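Long-range contacts in B-type Cna protein (Enterococcus faecium, PDB 6FWY), which is of unknown function but, as a cell-surface protein with a thioester domain, may help the bacterium attach covalently to host targets: residues Phe159-Ser164 against Leu233-Thr238; Gly185-Thr190 against Val214-Ser219; Val226-Gly231 against Ala275-Ala280. One frame throughout, in Å; residues are numbered along the deposited sequence. Where two conformers were deposited one is given.

Interaction 1: residues Phe159-Ser164 against Leu233-Thr238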
loop_
_atom_site.group_PDB
_atom_site.type_symbol
_atom_site.label_atom_id
_atom_site.label_comp_id
_atom_site.label_asym_id
_atom_site.label_seq_id
_atom_site.Cartn_x
_atom_site.Cartn_y
_atom_site.Cartn_z
ATOM N N PHE A 159 -5.670 -3.225 -12.311
ATOM C CA PHE A 159 -6.034 -2.353 -13.427
ATOM C C PHE A 159 -6.365 -3.167 -14.668
ATOM O O PHE A 159 -5.610 -4.059 -15.061
ATOM C CB PHE A 159 -4.918 -1.348 -13.713
ATOM C CG PHE A 159 -5.157 -0.506 -14.931
ATOM C CD1 PHE A 159 -6.365 0.176 -15.111
ATOM C CD2 PHE A 159 -4.175 -0.379 -15.890
ATOM C CE1 PHE A 159 -6.588 0.961 -16.234
ATOM C CE2 PHE A 159 -4.389 0.389 -17.020
ATOM C CZ PHE A 159 -5.598 1.076 -17.192
ATOM N N SER A 160 -7.497 -2.844 -15.289
ATOM C CA SER A 160 -7.909 -3.505 -16.514
ATOM C C SER A 160 -8.674 -2.567 -17.452
ATOM O O SER A 160 -9.382 -1.656 -17.012
ATOM C CB SER A 160 -8.776 -4.715 -16.184
ATOM O OG SER A 160 -9.971 -4.308 -15.553
ATOM N N ILE A 161 -8.487 -2.815 -18.749
ATOM C CA ILE A 161 -9.303 -2.245 -19.803
ATOM C C ILE A 161 -9.915 -3.424 -20.536
ATOM O O ILE A 161 -9.198 -4.282 -21.008
ATOM C CB ILE A 161 -8.455 -1.375 -20.756
ATOM C CG1 ILE A 161 -7.870 -0.186 -19.988
ATOM C CG2 ILE A 161 -9.284 -0.925 -21.960
ATOM C CD1 ILE A 161 -6.921 0.678 -20.753
ATOM N N THR A 162 -11.238 -3.447 -20.634
ATOM C CA THR A 162 -11.977 -4.566 -21.218
ATOM C C THR A 162 -12.995 -4.064 -22.250
ATOM O O THR A 162 -13.774 -3.162 -21.963
ATOM C CB THR A 162 -12.703 -5.358 -20.106
ATOM O OG1 THR A 162 -11.790 -5.582 -19.024
ATOM C CG2 THR A 162 -13.219 -6.711 -20.614
ATOM N N ALA A 163 -12.966 -4.641 -23.444
ATOM C CA ALA A 163 -13.912 -4.318 -24.515
ATOM C C ALA A 163 -15.286 -4.760 -24.056
ATOM O O ALA A 163 -15.435 -5.871 -23.546
ATOM C CB ALA A 163 -13.535 -5.032 -25.802
ATOM N N SER A 164 -16.268 -3.871 -24.192
ATOM C CA SER A 164 -17.655 -4.150 -23.799
ATOM C C SER A 164 -18.580 -4.316 -24.997
ATOM O O SER A 164 -19.433 -5.206 -24.995
ATOM C CB SER A 164 -18.175 -3.053 -22.866
ATOM O OG SER A 164 -17.981 -1.773 -23.441
ATOM N N LEU A 233 -6.184 -2.171 -35.143
ATOM C CA LEU A 233 -5.489 -1.210 -34.322
ATOM C C LEU A 233 -5.231 -1.905 -32.990
ATOM O O LEU A 233 -6.093 -2.628 -32.504
ATOM C CB LEU A 233 -6.429 -0.024 -34.107
ATOM C CG LEU A 233 -6.045 1.068 -33.147
ATOM C CD1 LEU A 233 -4.727 1.695 -33.604
ATOM C CD2 LEU A 233 -7.162 2.098 -33.150
ATOM N N SER A 234 -4.064 -1.694 -32.396
ATOM C CA SER A 234 -3.793 -2.238 -31.064
ATOM C C SER A 234 -3.343 -1.145 -30.110
ATOM O O SER A 234 -2.723 -0.177 -30.513
ATOM C CB SER A 234 -2.785 -3.396 -31.137
ATOM O OG SER A 234 -1.517 -2.953 -31.581
ATOM N N PHE A 235 -3.685 -1.298 -28.834
ATOM C CA PHE A 235 -3.284 -0.337 -27.797
ATOM C C PHE A 235 -3.246 -0.964 -26.407
ATOM O O PHE A 235 -3.688 -2.097 -26.212
ATOM C CB PHE A 235 -4.214 0.888 -27.804
ATOM C CG PHE A 235 -5.620 0.614 -27.328
ATOM C CD1 PHE A 235 -6.577 0.098 -28.186
ATOM C CD2 PHE A 235 -5.989 0.900 -26.023
ATOM C CE1 PHE A 235 -7.876 -0.163 -27.740
ATOM C CE2 PHE A 235 -7.280 0.653 -25.564
ATOM C CZ PHE A 235 -8.226 0.121 -26.423
ATOM N N LYS A 236 -2.703 -0.202 -25.464
ATOM C CA LYS A 236 -2.778 -0.513 -24.036
ATOM C C LYS A 236 -3.013 0.782 -23.267
ATOM O O LYS A 236 -2.856 1.880 -23.811
ATOM C CB LYS A 236 -1.489 -1.165 -23.528
ATOM C CG LYS A 236 -0.242 -0.329 -23.723
ATOM C CD LYS A 236 0.936 -0.717 -22.876
ATOM C CE LYS A 236 2.035 0.324 -23.050
ATOM N NZ LYS A 236 3.324 -0.134 -22.453
ATOM N N GLY A 237 -3.361 0.630 -21.998
ATOM C CA GLY A 237 -3.461 1.732 -21.059
ATOM C C GLY A 237 -2.377 1.593 -20.023
ATOM O O GLY A 237 -1.965 0.478 -19.720
ATOM N N THR A 238 -1.921 2.722 -19.488
ATOM C CA THR A 238 -1.013 2.741 -18.336
ATOM C C THR A 238 -1.695 3.564 -17.253
ATOM O O THR A 238 -1.778 4.784 -17.352
ATOM C CB THR A 238 0.363 3.368 -18.674
ATOM O OG1 THR A 238 1.000 2.616 -19.724
ATOM C CG2 THR A 238 1.267 3.383 -17.451
#
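Gly237 meets the ring of Phe159 through its carbonyl oxygen, and its amide is anchored on the neighbouring strand 258-277. Gly237 O lies at the ring edge, near the ring plane, 3.6 Å from Phe159 CE2, while Gly237 N donates a hydrogen bond to Ser270 OG. No polar bond joins the two segments directly: what crosses between them is van der Waals packing of a few apolar groups. The CB of Phe159 points toward the other strand, and CG stands anti to the backbone N (chi1 174°). The Gly237 carbonyl group meets the ring at its edge, and Phe159 CE2 lies 3.8 Å from Gly237 C. Beside it, Ile161 holds its CG1 next to the backbone N, and CD1 ends 3.6 Å from Gly237 CA. Since glycine carries no side chain, the methyl can press directly against the main chain. The second branch of Ile161 serves another partner: CG2 approaches the Phe235 ring obliquely, 4.4 Å from CE2, a looser apolar touch. That ring is in turn set edge-to-face with Tyr177. Here is a plain instance of how two layers of a beta sandwich pack. The axes of the two segments approach to 7.8 Å, too far for neighbours in one sheet, and their N-to-C directions differ by 147°. Strand 159-169 is an outer strand of the five-stranded sheet, bonded to strand 172-181; strand 231-250 belongs to the facing sheet, between strands 185-191 and 258-277, whose Ala187, Leu189, Ser270 and Leu273 also touch Phe159 or Ile161.

Interaction 2: residues Gly185-Thr190 against Val214-Ser219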
loop_
_atom_site.group_PDB
_atom_site.type_symbol
_atom_site.label_atom_id
_atom_site.label_comp_id
_atom_site.label_asym_id
_atom_site.label_seq_id
_atom_site.Cartn_x
_atom_site.Cartn_y
_atom_site.Cartn_z
ATOM N N GLY A 185 -7.175 7.455 -9.645
ATOM C CA GLY A 185 -6.224 8.039 -10.584
ATOM C C GLY A 185 -6.809 8.086 -11.988
ATOM O O GLY A 185 -8.002 8.301 -12.151
ATOM N N ASN A 186 -5.961 7.896 -12.998
ATOM C CA ASN A 186 -6.389 7.855 -14.411
ATOM C C ASN A 186 -5.440 6.967 -15.198
ATOM O O ASN A 186 -4.477 6.447 -14.636
ATOM C CB ASN A 186 -6.467 9.280 -15.031
ATOM C CG ASN A 186 -5.152 10.023 -14.983
ATOM O OD1 ASN A 186 -4.073 9.453 -15.135
ATOM N ND2 ASN A 186 -5.236 11.315 -14.795
ATOM N N ALA A 187 -5.720 6.791 -16.482
ATOM C CA ALA A 187 -4.857 6.018 -17.368
ATOM C C ALA A 187 -4.574 6.762 -18.669
ATOM O O ALA A 187 -5.392 7.544 -19.148
ATOM C CB ALA A 187 -5.486 4.663 -17.666
ATOM N N LYS A 188 -3.393 6.485 -19.204
ATOM C CA LYS A 188 -2.911 7.028 -20.466
ATOM C C LYS A 188 -2.907 5.910 -21.494
ATOM O O LYS A 188 -2.363 4.831 -21.245
ATOM C CB LYS A 188 -1.484 7.570 -20.293
ATOM C CG LYS A 188 -0.773 7.952 -21.591
ATOM C CD LYS A 188 0.292 9.015 -21.411
ATOM C CE LYS A 188 0.478 9.778 -22.707
ATOM N NZ LYS A 188 1.925 9.946 -22.986
ATOM N N LEU A 189 -3.504 6.166 -22.657
ATOM C CA LEU A 189 -3.487 5.196 -23.748
ATOM C C LEU A 189 -2.221 5.327 -24.585
ATOM O O LEU A 189 -1.813 6.438 -24.903
ATOM C CB LEU A 189 -4.733 5.377 -24.623
ATOM C CG LEU A 189 -6.079 5.300 -23.894
ATOM C CD1 LEU A 189 -7.202 5.341 -24.904
ATOM C CD2 LEU A 189 -6.190 4.006 -23.060
ATOM N N THR A 190 -1.598 4.199 -24.911
ATOM C CA THR A 190 -0.476 4.142 -25.843
ATOM C C THR A 190 -0.870 3.218 -26.978
ATOM O O THR A 190 -1.242 2.064 -26.758
ATOM C CB THR A 190 0.812 3.606 -25.179
ATOM O OG1 THR A 190 1.264 4.551 -24.212
ATOM C CG2 THR A 190 1.950 3.427 -26.185
ATOM N N VAL A 214 -7.916 8.648 -19.963
ATOM C CA VAL A 214 -9.237 8.095 -19.637
ATOM C C VAL A 214 -9.387 7.962 -18.130
ATOM O O VAL A 214 -8.394 7.921 -17.388
ATOM C CB VAL A 214 -9.510 6.728 -20.312
ATOM C CG1 VAL A 214 -9.435 6.842 -21.822
ATOM C CG2 VAL A 214 -8.529 5.650 -19.854
ATOM N N LYS A 215 -10.632 7.890 -17.684
ATOM C CA LYS A 215 -10.925 7.697 -16.279
ATOM C C LYS A 215 -10.919 6.214 -15.944
ATOM O O LYS A 215 -11.125 5.392 -16.813
ATOM C CB LYS A 215 -12.267 8.338 -15.936
ATOM C CG LYS A 215 -12.168 9.850 -15.882
ATOM C CD LYS A 215 -13.506 10.514 -16.171
ATOM C CE LYS A 215 -13.539 11.957 -15.689
ATOM N NZ LYS A 215 -13.918 12.046 -14.238
ATOM N N LEU A 216 -10.660 5.918 -14.673
ATOM C CA LEU A 216 -10.750 4.560 -14.112
ATOM C C LEU A 216 -12.152 4.317 -13.573
ATOM O O LEU A 216 -12.786 5.238 -13.063
ATOM C CB LEU A 216 -9.753 4.388 -12.969
ATOM C CG LEU A 216 -8.301 4.693 -13.287
ATOM C CD1 LEU A 216 -7.414 4.374 -12.079
ATOM C CD2 LEU A 216 -7.836 3.910 -14.497
ATOM N N ASN A 217 -12.605 3.070 -13.650
ATOM C CA ASN A 217 -13.972 2.690 -13.261
ATOM C C ASN A 217 -15.003 3.503 -14.054
ATOM O O ASN A 217 -15.925 4.117 -13.508
ATOM C CB ASN A 217 -14.154 2.788 -11.744
ATOM C CG ASN A 217 -13.141 1.926 -10.993
ATOM O OD1 ASN A 217 -12.975 0.764 -11.315
ATOM N ND2 ASN A 217 -12.436 2.502 -10.038
ATOM N N SER A 218 -14.807 3.490 -15.365
ATOM C CA SER A 218 -15.588 4.279 -16.305
ATOM C C SER A 218 -15.588 3.563 -17.654
ATOM O O SER A 218 -15.380 2.354 -17.718
ATOM C CB SER A 218 -14.972 5.685 -16.417
ATOM O OG SER A 218 -15.807 6.554 -17.165
ATOM N N SER A 219 -15.843 4.290 -18.731
ATOM C CA SER A 219 -15.670 3.739 -20.062
ATOM C C SER A 219 -15.222 4.798 -21.038
ATOM O O SER A 219 -15.275 5.981 -20.747
ATOM C CB SER A 219 -16.948 3.052 -20.538
ATOM O OG SER A 219 -18.076 3.856 -20.335
#
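Leu216 lies across the main chain of Gly185 to Ala187, each part of its branched end resting on a different residue. CD1 packs 3.8 Å from Gly185 C, CG sits 3.9 Å from Asn186 CA, and CD2 reaches Ala187 CB at 4.0 Å. Its CB points toward the strand, and CG lies beside the backbone N (chi1 -55°). Gly185 adopts backbone angles that suit glycine, since a beta carbon there would be jammed against the preceding carbonyl oxygen. Two residues before Leu216, Val214 divides its two methyls: CG2 lies 3.9 Å from Ala187 CB, and CG1 meets Leu189 CD1 at 4.1 Å, the valine and leucine side chains crossing at about a right angle. Ala187, Leu189 and Val214 are buried, and Leu216, which also meets Phe159, joins them in one apolar patch. Two backbone hydrogen bonds set the strands in register. Ala187 N donates to Val214 O at 3.0 Å, and Val214 N donates in turn to Ala187 O at 2.9 Å, both nearly straight, making Ala187 and Val214 an antiparallel hydrogen-bonded pair. Asn186 adds a close contact of CB with Val214 O. Beyond Leu216 the chain changes partner: Asn217, whose OD1 accepts from Ser181 N, and Ser218 both face Thr179, as in a G1 beta bulge, and strand 218-225 then runs beside strand 172-181. The example thus shows a strand switch in a beta sandwich, in which a short strand on one sheet passes through a bulge into a strand of the facing sheet.

Interaction 3: residues Val226-Gly231 against Ala275-Ala280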
loop_
_atom_site.group_PDB
_atom_site.type_symbol
_atom_site.label_atom_id
_atom_site.label_comp_id
_atom_site.label_asym_id
_atom_site.label_seq_id
_atom_site.Cartn_x
_atom_site.Cartn_y
_atom_site.Cartn_z
ATOM N N VAL A 226 -15.446 5.009 -41.119
ATOM C CA VAL A 226 -15.839 3.878 -41.991
ATOM C C VAL A 226 -15.155 3.910 -43.365
ATOM O O VAL A 226 -15.182 2.938 -44.093
ATOM C CB VAL A 226 -17.380 3.736 -42.160
ATOM C CG1 VAL A 226 -18.054 3.471 -40.811
ATOM C CG2 VAL A 226 -18.005 4.941 -42.859
ATOM N N THR A 227 -14.544 5.032 -43.721
ATOM C CA THR A 227 -13.675 5.132 -44.905
ATOM C C THR A 227 -12.312 4.456 -44.761
ATOM O O THR A 227 -11.613 4.252 -45.754
ATOM C CB THR A 227 -13.492 6.603 -45.359
ATOM O OG1 THR A 227 -13.197 7.455 -44.238
ATOM C CG2 THR A 227 -14.785 7.108 -45.965
ATOM N N THR A 228 -11.932 4.093 -43.535
ATOM C CA THR A 228 -10.641 3.486 -43.277
ATOM C C THR A 228 -10.572 2.102 -43.928
ATOM O O THR A 228 -11.515 1.313 -43.783
ATOM C CB THR A 228 -10.417 3.363 -41.762
ATOM O OG1 THR A 228 -10.617 4.639 -41.157
ATOM C CG2 THR A 228 -9.013 2.856 -41.436
ATOM N N PRO A 229 -9.465 1.798 -44.642
ATOM C CA PRO A 229 -9.227 0.445 -45.160
ATOM C C PRO A 229 -9.312 -0.643 -44.078
ATOM O O PRO A 229 -8.890 -0.421 -42.950
ATOM C CB PRO A 229 -7.806 0.531 -45.715
ATOM C CG PRO A 229 -7.619 1.963 -46.085
ATOM C CD PRO A 229 -8.425 2.744 -45.095
ATOM N N SER A 230 -9.869 -1.796 -44.438
ATOM C CA SER A 230 -10.058 -2.906 -43.503
ATOM C C SER A 230 -8.773 -3.215 -42.752
ATOM O O SER A 230 -7.696 -3.238 -43.347
ATOM C CB SER A 230 -10.522 -4.158 -44.238
ATOM O OG SER A 230 -11.776 -3.932 -44.878
ATOM N N GLY A 231 -8.867 -3.403 -41.444
ATOM C CA GLY A 231 -7.671 -3.683 -40.660
ATOM C C GLY A 231 -7.863 -3.668 -39.154
ATOM O O GLY A 231 -8.978 -3.825 -38.642
ATOM N N ALA A 275 -8.741 -3.477 -31.729
ATOM C CA ALA A 275 -9.997 -3.147 -32.390
ATOM C C ALA A 275 -9.837 -3.591 -33.836
ATOM O O ALA A 275 -8.807 -3.324 -34.452
ATOM C CB ALA A 275 -10.266 -1.636 -32.330
ATOM N N LYS A 276 -10.851 -4.254 -34.379
ATOM C CA LYS A 276 -10.827 -4.735 -35.758
ATOM C C LYS A 276 -12.072 -4.230 -36.490
ATOM O O LYS A 276 -13.143 -4.194 -35.913
ATOM C CB LYS A 276 -10.753 -6.260 -35.756
ATOM C CG LYS A 276 -10.788 -6.912 -37.132
ATOM C CD LYS A 276 -10.366 -8.386 -37.078
ATOM C CE LYS A 276 -11.132 -9.298 -38.042
ATOM N NZ LYS A 276 -11.099 -8.882 -39.478
ATOM N N TRP A 277 -11.921 -3.846 -37.765
ATOM C CA TRP A 277 -13.035 -3.381 -38.599
ATOM C C TRP A 277 -12.855 -3.808 -40.055
ATOM O O TRP A 277 -11.737 -4.048 -40.517
ATOM C CB TRP A 277 -13.154 -1.850 -38.528
ATOM C CG TRP A 277 -11.937 -1.181 -39.059
ATOM C CD1 TRP A 277 -11.709 -0.791 -40.357
ATOM C CD2 TRP A 277 -10.742 -0.881 -38.333
ATOM N NE1 TRP A 277 -10.452 -0.255 -40.474
ATOM C CE2 TRP A 277 -9.832 -0.298 -39.249
ATOM C CE3 TRP A 277 -10.347 -1.048 -36.992
ATOM C CZ2 TRP A 277 -8.558 0.133 -38.867
ATOM C CZ3 TRP A 277 -9.078 -0.621 -36.612
ATOM C CH2 TRP A 277 -8.201 -0.032 -37.547
ATOM N N THR A 278 -13.968 -3.859 -40.784
ATOM C CA THR A 278 -13.952 -4.150 -42.216
ATOM C C THR A 278 -14.638 -3.008 -42.964
ATOM O O THR A 278 -15.723 -2.582 -42.588
ATOM C CB THR A 278 -14.611 -5.516 -42.525
ATOM O OG1 THR A 278 -15.948 -5.544 -42.030
ATOM C CG2 THR A 278 -13.846 -6.629 -41.862
ATOM N N ARG A 279 -13.984 -2.509 -44.008
ATOM C CA ARG A 279 -14.517 -1.421 -44.813
ATOM C C ARG A 279 -15.685 -1.942 -45.639
ATOM O O ARG A 279 -15.578 -2.988 -46.314
ATOM C CB ARG A 279 -13.452 -0.868 -45.772
ATOM C CG ARG A 279 -13.924 0.296 -46.621
ATOM C CD ARG A 279 -12.776 1.073 -47.240
ATOM N NE ARG A 279 -13.261 2.232 -47.977
ATOM C CZ ARG A 279 -12.495 3.129 -48.606
ATOM N NH1 ARG A 279 -11.166 3.038 -48.602
ATOM N NH2 ARG A 279 -13.069 4.146 -49.259
ATOM N N ALA A 280 -16.778 -1.191 -45.623
ATOM C CA ALA A 280 -17.959 -1.522 -46.414
ATOM C C ALA A 280 -17.660 -1.338 -47.895
ATOM O O ALA A 280 -16.801 -0.544 -48.294
ATOM C CB ALA A 280 -19.150 -0.649 -45.998
ATOM O OXT ALA A 280 -18.272 -1.985 -48.744
#
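Gly231 and Trp277 face each other as an antiparallel hydrogen-bonded pair: Gly231 N donates to Trp277 O, and Trp277 N to Gly231 O, each at 3.1 Å. The second bond is the straighter, and Gly231 O receives in addition a CA-H contact from Lys276. Past this pair, residues 226-230 form an irregular loop alongside the last residues of the chain. The indole of Trp277 is the central piece. CG stands between the backbone N and the carbonyl carbon (chi1 62°), which sets the ring on its course toward the opposing segment. Gly231 O lies over the centre of one ring face, 3.4 Å above the plane. At the ring edge, NE1 donates to Pro229 O at 2.9 Å with an angle of 142° at the hydrogen, coming from above the carbonyl plane. Thr228 CG2 packs obliquely against this corner, 3.6 Å from NE1, while its OG1 bonds back to Pro225 O. The exposed end is held by Ser230, whose OG accepts from Arg279 N at 2.8 Å. Arg279 then runs extended past the loop, its CB 3.5 Å from Thr228 O. Its guanidinium has Thr227 O over one face, displaced toward the rim, which is a contact but not a hydrogen bond. His173 and Phe175 of strand 172-181 and Pro196 of a loop also meet the indole. The whole is a cross-strand glycine-aromatic pairing at the end of a beta sandwich, where a loop turns from strand 218-225 of one sheet into strand 231-250 of the other, and is pinned to the C-terminal strand.

Following the chain from the N terminus, 159-164 comes first, on the edge strand of one sheet, and its partner 233-238 arrives only after the chain has passed through both sheets. Interaction 2 lies inside that loop, closed when 214-219 returns to 185-190. Interaction 3 opens at 226-231, before interaction 1 has closed, and ends at the C terminus, so the two cross, whereas interactions 2 and 3 follow in series. Backbone bonds Thr238 N to Lys188 O and Ala275 N to Leu233 O link interaction 1 to each of the others. Interaction 1 packs the two sheets together, interaction 2 ties strand 185-191 to short strand 213-215, and interaction 3 fastens the inter-sheet loop to the C-terminal strand.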